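Local coordinates for protein integrase (Enterobacteria phage lambda, PDB 1AE9) that catalyses site-specific recombination that inserts the phage genome into the host chromosome and, with excisionase, removes it again, this chain being the catalytic domain, at residues L29-G34 and D73-S78; L23-E28 and E88-E93. One frame throughout, in Å; residues are numbered along the deposited sequence.

Contact 1. Residues L29-G34 and D73-S78; sequences LAVVTG and DALGIS
V31 meets L75 and I77, and V32 meets I77, through branched aliphatic groups rather than flat side chains; the planar group beside them is the L29 carbonyl, which T33 N and T33 OG1 approach from opposite faces. The T33 OG1 to L29 O bond is 2.7 Å long, with the hydroxyl tilted 30° from the carbonyl plane; the same oxygen also takes the backbone bond from T33 N.

I77 is the main partner from residues 73-78, and its two branches divide the helix surface. CG2, anti to its backbone N, rests on V32, with I77 CG2 3.7 Å from V32 CB. The other branch runs through CG1 to CD1 and crosses V31 at about a right angle, bringing I77 CD1 to 4.1 Å from V31 CB. V31 CG1, anti to the backbone N (chi1 177°), also points to the turn, where it lies 4.3 Å from L75 CD1. Y9 of helix 6-15 packs on V31, L75 and I77.

The turn belongs to the two-stranded hairpin 71-72/77-78, in which G76 and I77 both face I72, a G1 beta bulge; S78 then takes the N-cap position of helix 79-90, its OG bonded weakly to E81 N. The carbonyls at and just past the helix end find other partners: V31 O bonds S138 OG, V32 O bonds Y142 OH and G34 O bonds NH1 of R135, a predicted active-site residue. The buried contact is thus held by aliphatic packing, with polar bonding left to the adjoining carbonyls, and the G34 bond to R135 is consistent with this helix end restraining the arginine.

Contact 2. Residues L23-E28 and E88-E93; sequences LRLAME and EILGGE
Residues 23-28 form a continuous part of helix 21-33, facing the last turn of helix 79-90, which widens to a pi-type turn at 88-90; the nearest CA atoms, those of L25 and L90, are 9.2 Å apart. From there L25 and L90 reach toward each other tip to tip. L25 CG is anti to the carbonyl carbon (chi1 -64°), and an extended chi2 of 168° carries CD1 on toward the opposing leucine. That methyl sits at the branched end of L90, with L25 CD1 3.7 Å from L90 CD1 and 3.8 Å from L90 CG. I89 adds a looser touch: its CB lies 4.4 Å from L25 CD1, while its CD1 end leads away.

This is helix-helix packing within the catalytic domain of a tyrosine recombinase, away from the annotated active-site residues. L25 also packs on K85 and C86, one turn earlier in helix 79-90, and L90 on C21 and W22, at the start of helix 21-33.

A turn further along helix 21-33, the buried E28 carboxylate binds K85 and T82 of helix 79-90 at OE1, the first as a salt bridge, and Y13 OH of helix 6-15 at OE2. Directly after L90 the chain leaves the helix at G91, which has positive phi (56°), and G91 O is bonded by R101 NH1.

Both contacts use helix 21-33: contact 2 its earlier turns, at 23-28, and contact 1 its last residues, 29-33, and G34 just beyond. Their partners are likewise consecutive, since strand 77-78 runs straight into helix 79-90, whose last turn serves contact 2. In chain order the segments come as 23-28, 29-34, 73-78 and 88-93, so contact 1 is enclosed by contact 2. The centres are 14 Å apart, yet the two sites meet where I77 CG2 comes within 3.9 Å of E28 O. One helix of the catalytic domain thus packs at two successive places, against a hairpin and against the helix that follows it, with contact 1 nearer the predicted active-site residues.

Contact 1. Residues L29-G34 and D73-S78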
loop_
_atom_site.group_PDB
_atom_site.type_symbol
_atom_site.label_atom_id
_atom_site.label_comp_id
_atom_site.label_asym_id
_atom_site.label_seq_id
_atom_site.Cartn_x
_atom_site.Cartn_y
_atom_site.Cartn_z
ATOM N N LEU A 29 13.926 -16.260 -5.048
ATOM C CA LEU A 29 13.128 -16.194 -6.264
ATOM C C LEU A 29 13.386 -14.892 -7.035
ATOM O O LEU A 29 13.417 -14.883 -8.263
ATOM C CB LEU A 29 11.644 -16.362 -5.924
ATOM C CG LEU A 29 10.765 -17.063 -6.963
ATOM C CD1 LEU A 29 11.240 -18.504 -7.170
ATOM C CD2 LEU A 29 9.310 -17.051 -6.499
ATOM N N ALA A 30 13.614 -13.799 -6.318
ATOM C CA ALA A 30 13.884 -12.515 -6.948
ATOM C C ALA A 30 15.202 -12.538 -7.725
ATOM O O ALA A 30 15.287 -11.992 -8.830
ATOM C CB ALA A 30 13.927 -11.417 -5.898
ATOM N N VAL A 31 16.227 -13.157 -7.142
ATOM C CA VAL A 31 17.540 -13.229 -7.784
ATOM C C VAL A 31 17.598 -14.242 -8.929
ATOM O O VAL A 31 18.152 -13.949 -9.979
ATOM C CB VAL A 31 18.684 -13.512 -6.750
ATOM C CG1 VAL A 31 20.038 -13.661 -7.462
ATOM C CG2 VAL A 31 18.767 -12.368 -5.731
ATOM N N VAL A 32 16.997 -15.411 -8.755
ATOM C CA VAL A 32 17.041 -16.415 -9.808
ATOM C C VAL A 32 16.093 -16.160 -10.997
ATOM O O VAL A 32 16.343 -16.650 -12.101
ATOM C CB VAL A 32 16.887 -17.857 -9.229
ATOM C CG1 VAL A 32 15.438 -18.180 -8.916
ATOM C CG2 VAL A 32 17.482 -18.879 -10.182
ATOM N N THR A 33 15.008 -15.411 -10.790
ATOM C CA THR A 33 14.087 -15.120 -11.896
ATOM C C THR A 33 14.273 -13.702 -12.436
ATOM O O THR A 33 13.841 -13.400 -13.550
ATOM C CB THR A 33 12.582 -15.285 -11.516
ATOM O OG1 THR A 33 12.185 -14.234 -10.624
ATOM C CG2 THR A 33 12.310 -16.640 -10.872
ATOM N N GLY A 34 14.881 -12.829 -11.633
ATOM C CA GLY A 34 15.092 -11.449 -12.040
ATOM C C GLY A 34 13.823 -10.615 -12.217
ATOM O O GLY A 34 13.881 -9.503 -12.761
ATOM N N ASP A 73 24.661 -19.481 -9.929
ATOM C CA ASP A 73 25.874 -20.095 -9.411
ATOM C C ASP A 73 26.575 -19.355 -8.282
ATOM O O ASP A 73 26.895 -19.962 -7.261
ATOM C CB ASP A 73 26.844 -20.360 -10.558
ATOM C CG ASP A 73 26.276 -21.320 -11.584
ATOM O OD1 ASP A 73 25.460 -22.197 -11.212
ATOM O OD2 ASP A 73 26.643 -21.189 -12.767
ATOM N N ALA A 74 26.743 -18.046 -8.427
ATOM C CA ALA A 74 27.428 -17.236 -7.420
ATOM C C ALA A 74 26.894 -17.353 -5.991
ATOM O O ALA A 74 27.646 -17.189 -5.025
ATOM C CB ALA A 74 27.455 -15.774 -7.855
ATOM N N LEU A 75 25.607 -17.656 -5.856
ATOM C CA LEU A 75 24.983 -17.766 -4.543
ATOM C C LEU A 75 24.434 -19.152 -4.243
ATOM O O LEU A 75 23.894 -19.388 -3.162
ATOM C CB LEU A 75 23.873 -16.722 -4.407
ATOM C CG LEU A 75 24.347 -15.268 -4.404
ATOM C CD1 LEU A 75 23.160 -14.336 -4.544
ATOM C CD2 LEU A 75 25.114 -14.983 -3.123
ATOM N N GLY A 76 24.596 -20.073 -5.188
ATOM C CA GLY A 76 24.104 -21.424 -4.995
ATOM C C GLY A 76 22.584 -21.489 -4.951
ATOM O O GLY A 76 22.013 -22.258 -4.174
ATOM N N ILE A 77 21.930 -20.683 -5.782
ATOM C CA ILE A 77 20.471 -20.663 -5.830
ATOM C C ILE A 77 19.963 -21.488 -7.000
ATOM O O ILE A 77 20.331 -21.245 -8.149
ATOM C CB ILE A 77 19.919 -19.227 -5.958
ATOM C CG1 ILE A 77 20.293 -18.406 -4.725
ATOM C CG2 ILE A 77 18.401 -19.266 -6.110
ATOM C CD1 ILE A 77 20.019 -16.921 -4.867
ATOM N N SER A 78 19.155 -22.495 -6.699
ATOM C CA SER A 78 18.577 -23.331 -7.733
ATOM C C SER A 78 17.102 -22.986 -7.790
ATOM O O SER A 78 16.409 -23.078 -6.780
ATOM C CB SER A 78 18.746 -24.804 -7.379
ATOM O OG SER A 78 17.963 -25.630 -8.232
#

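Contact 2. Residues L23-E28 and E88-E93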
loop_
_atom_site.group_PDB
_atom_site.type_symbol
_atom_site.label_atom_id
_atom_site.label_comp_id
_atom_site.label_asym_id
_atom_site.label_seq_id
_atom_site.Cartn_x
_atom_site.Cartn_y
_atom_site.Cartn_z
ATOM N N LEU A 23 10.381 -14.805 3.551
ATOM C CA LEU A 23 11.355 -13.785 3.166
ATOM C C LEU A 23 12.549 -14.346 2.397
ATOM O O LEU A 23 12.846 -13.878 1.297
ATOM C CB LEU A 23 11.831 -12.957 4.377
ATOM C CG LEU A 23 12.778 -11.790 4.025
ATOM C CD1 LEU A 23 12.153 -10.873 2.961
ATOM C CD2 LEU A 23 13.128 -10.999 5.262
ATOM N N ARG A 24 13.228 -15.341 2.961
ATOM C CA ARG A 24 14.379 -15.947 2.296
ATOM C C ARG A 24 13.999 -16.522 0.934
ATOM O O ARG A 24 14.756 -16.396 -0.035
ATOM C CB ARG A 24 15.001 -17.040 3.172
ATOM C CG ARG A 24 15.840 -16.492 4.316
ATOM C CD ARG A 24 16.473 -17.604 5.133
ATOM N NE ARG A 24 17.471 -17.093 6.072
ATOM C CZ ARG A 24 17.830 -17.700 7.204
ATOM N NH1 ARG A 24 17.273 -18.849 7.562
ATOM N NH2 ARG A 24 18.759 -17.159 7.980
ATOM N N LEU A 25 12.819 -17.136 0.855
ATOM C CA LEU A 25 12.348 -17.729 -0.391
ATOM C C LEU A 25 12.041 -16.658 -1.438
ATOM O O LEU A 25 12.358 -16.829 -2.618
ATOM C CB LEU A 25 11.134 -18.621 -0.122
ATOM C CG LEU A 25 11.478 -19.831 0.759
ATOM C CD1 LEU A 25 10.209 -20.529 1.242
ATOM C CD2 LEU A 25 12.372 -20.800 -0.011
ATOM N N ALA A 26 11.453 -15.544 -1.009
ATOM C CA ALA A 26 11.158 -14.456 -1.935
ATOM C C ALA A 26 12.480 -13.862 -2.444
ATOM O O ALA A 26 12.591 -13.507 -3.623
ATOM C CB ALA A 26 10.320 -13.389 -1.257
ATOM N N MET A 27 13.481 -13.776 -1.560
ATOM C CA MET A 27 14.806 -13.249 -1.930
ATOM C C MET A 27 15.442 -14.129 -3.005
ATOM O O MET A 27 15.932 -13.630 -4.027
ATOM C CB MET A 27 15.738 -13.163 -0.712
ATOM C CG MET A 27 15.456 -11.979 0.213
ATOM S SD MET A 27 16.402 -11.999 1.747
ATOM C CE MET A 27 18.086 -11.733 1.076
ATOM N N GLU A 28 15.407 -15.440 -2.787
ATOM C CA GLU A 28 15.975 -16.376 -3.748
ATOM C C GLU A 28 15.255 -16.295 -5.091
ATOM O O GLU A 28 15.893 -16.231 -6.146
ATOM C CB GLU A 28 15.899 -17.797 -3.211
ATOM C CG GLU A 28 16.837 -18.060 -2.058
ATOM C CD GLU A 28 16.724 -19.472 -1.515
ATOM O OE1 GLU A 28 15.790 -20.204 -1.903
ATOM O OE2 GLU A 28 17.571 -19.850 -0.679
ATOM N N GLU A 88 6.556 -26.759 -0.484
ATOM C CA GLU A 88 6.555 -27.511 0.770
ATOM C C GLU A 88 6.365 -26.670 2.036
ATOM O O GLU A 88 5.626 -27.062 2.943
ATOM C CB GLU A 88 7.859 -28.320 0.884
ATOM C CG GLU A 88 8.144 -29.244 -0.319
ATOM C CD GLU A 88 9.545 -29.876 -0.306
ATOM O OE1 GLU A 88 10.437 -29.391 0.438
ATOM O OE2 GLU A 88 9.752 -30.858 -1.054
ATOM N N ILE A 89 7.005 -25.503 2.076
ATOM C CA ILE A 89 6.963 -24.620 3.243
ATOM C C ILE A 89 5.848 -23.580 3.282
ATOM O O ILE A 89 5.310 -23.290 4.348
ATOM C CB ILE A 89 8.316 -23.876 3.419
ATOM C CG1 ILE A 89 9.479 -24.875 3.374
ATOM C CG2 ILE A 89 8.324 -23.081 4.726
ATOM C CD1 ILE A 89 9.356 -26.006 4.381
ATOM N N LEU A 90 5.561 -22.965 2.138
ATOM C CA LEU A 90 4.526 -21.935 2.065
ATOM C C LEU A 90 3.188 -22.560 1.651
ATOM O O LEU A 90 2.174 -22.377 2.323
ATOM C CB LEU A 90 4.977 -20.804 1.120
ATOM C CG LEU A 90 6.390 -20.246 1.428
ATOM C CD1 LEU A 90 6.832 -19.192 0.397
ATOM C CD2 LEU A 90 6.439 -19.665 2.836
ATOM N N GLY A 91 3.200 -23.305 0.550
ATOM C CA GLY A 91 2.012 -24.006 0.086
ATOM C C GLY A 91 0.750 -23.217 -0.178
ATOM O O GLY A 91 -0.344 -23.648 0.187
ATOM N N GLY A 92 0.885 -22.074 -0.831
ATOM C CA GLY A 92 -0.281 -21.273 -1.140
ATOM C C GLY A 92 -0.621 -21.412 -2.606
ATOM O O GLY A 92 0.027 -22.185 -3.323
ATOM N N GLU A 93 -1.662 -20.713 -3.044
ATOM C CA GLU A 93 -2.053 -20.731 -4.447
ATOM C C GLU A 93 -0.979 -19.927 -5.190
ATOM O O GLU A 93 -0.667 -20.200 -6.351
ATOM C CB GLU A 93 -3.433 -20.098 -4.625
#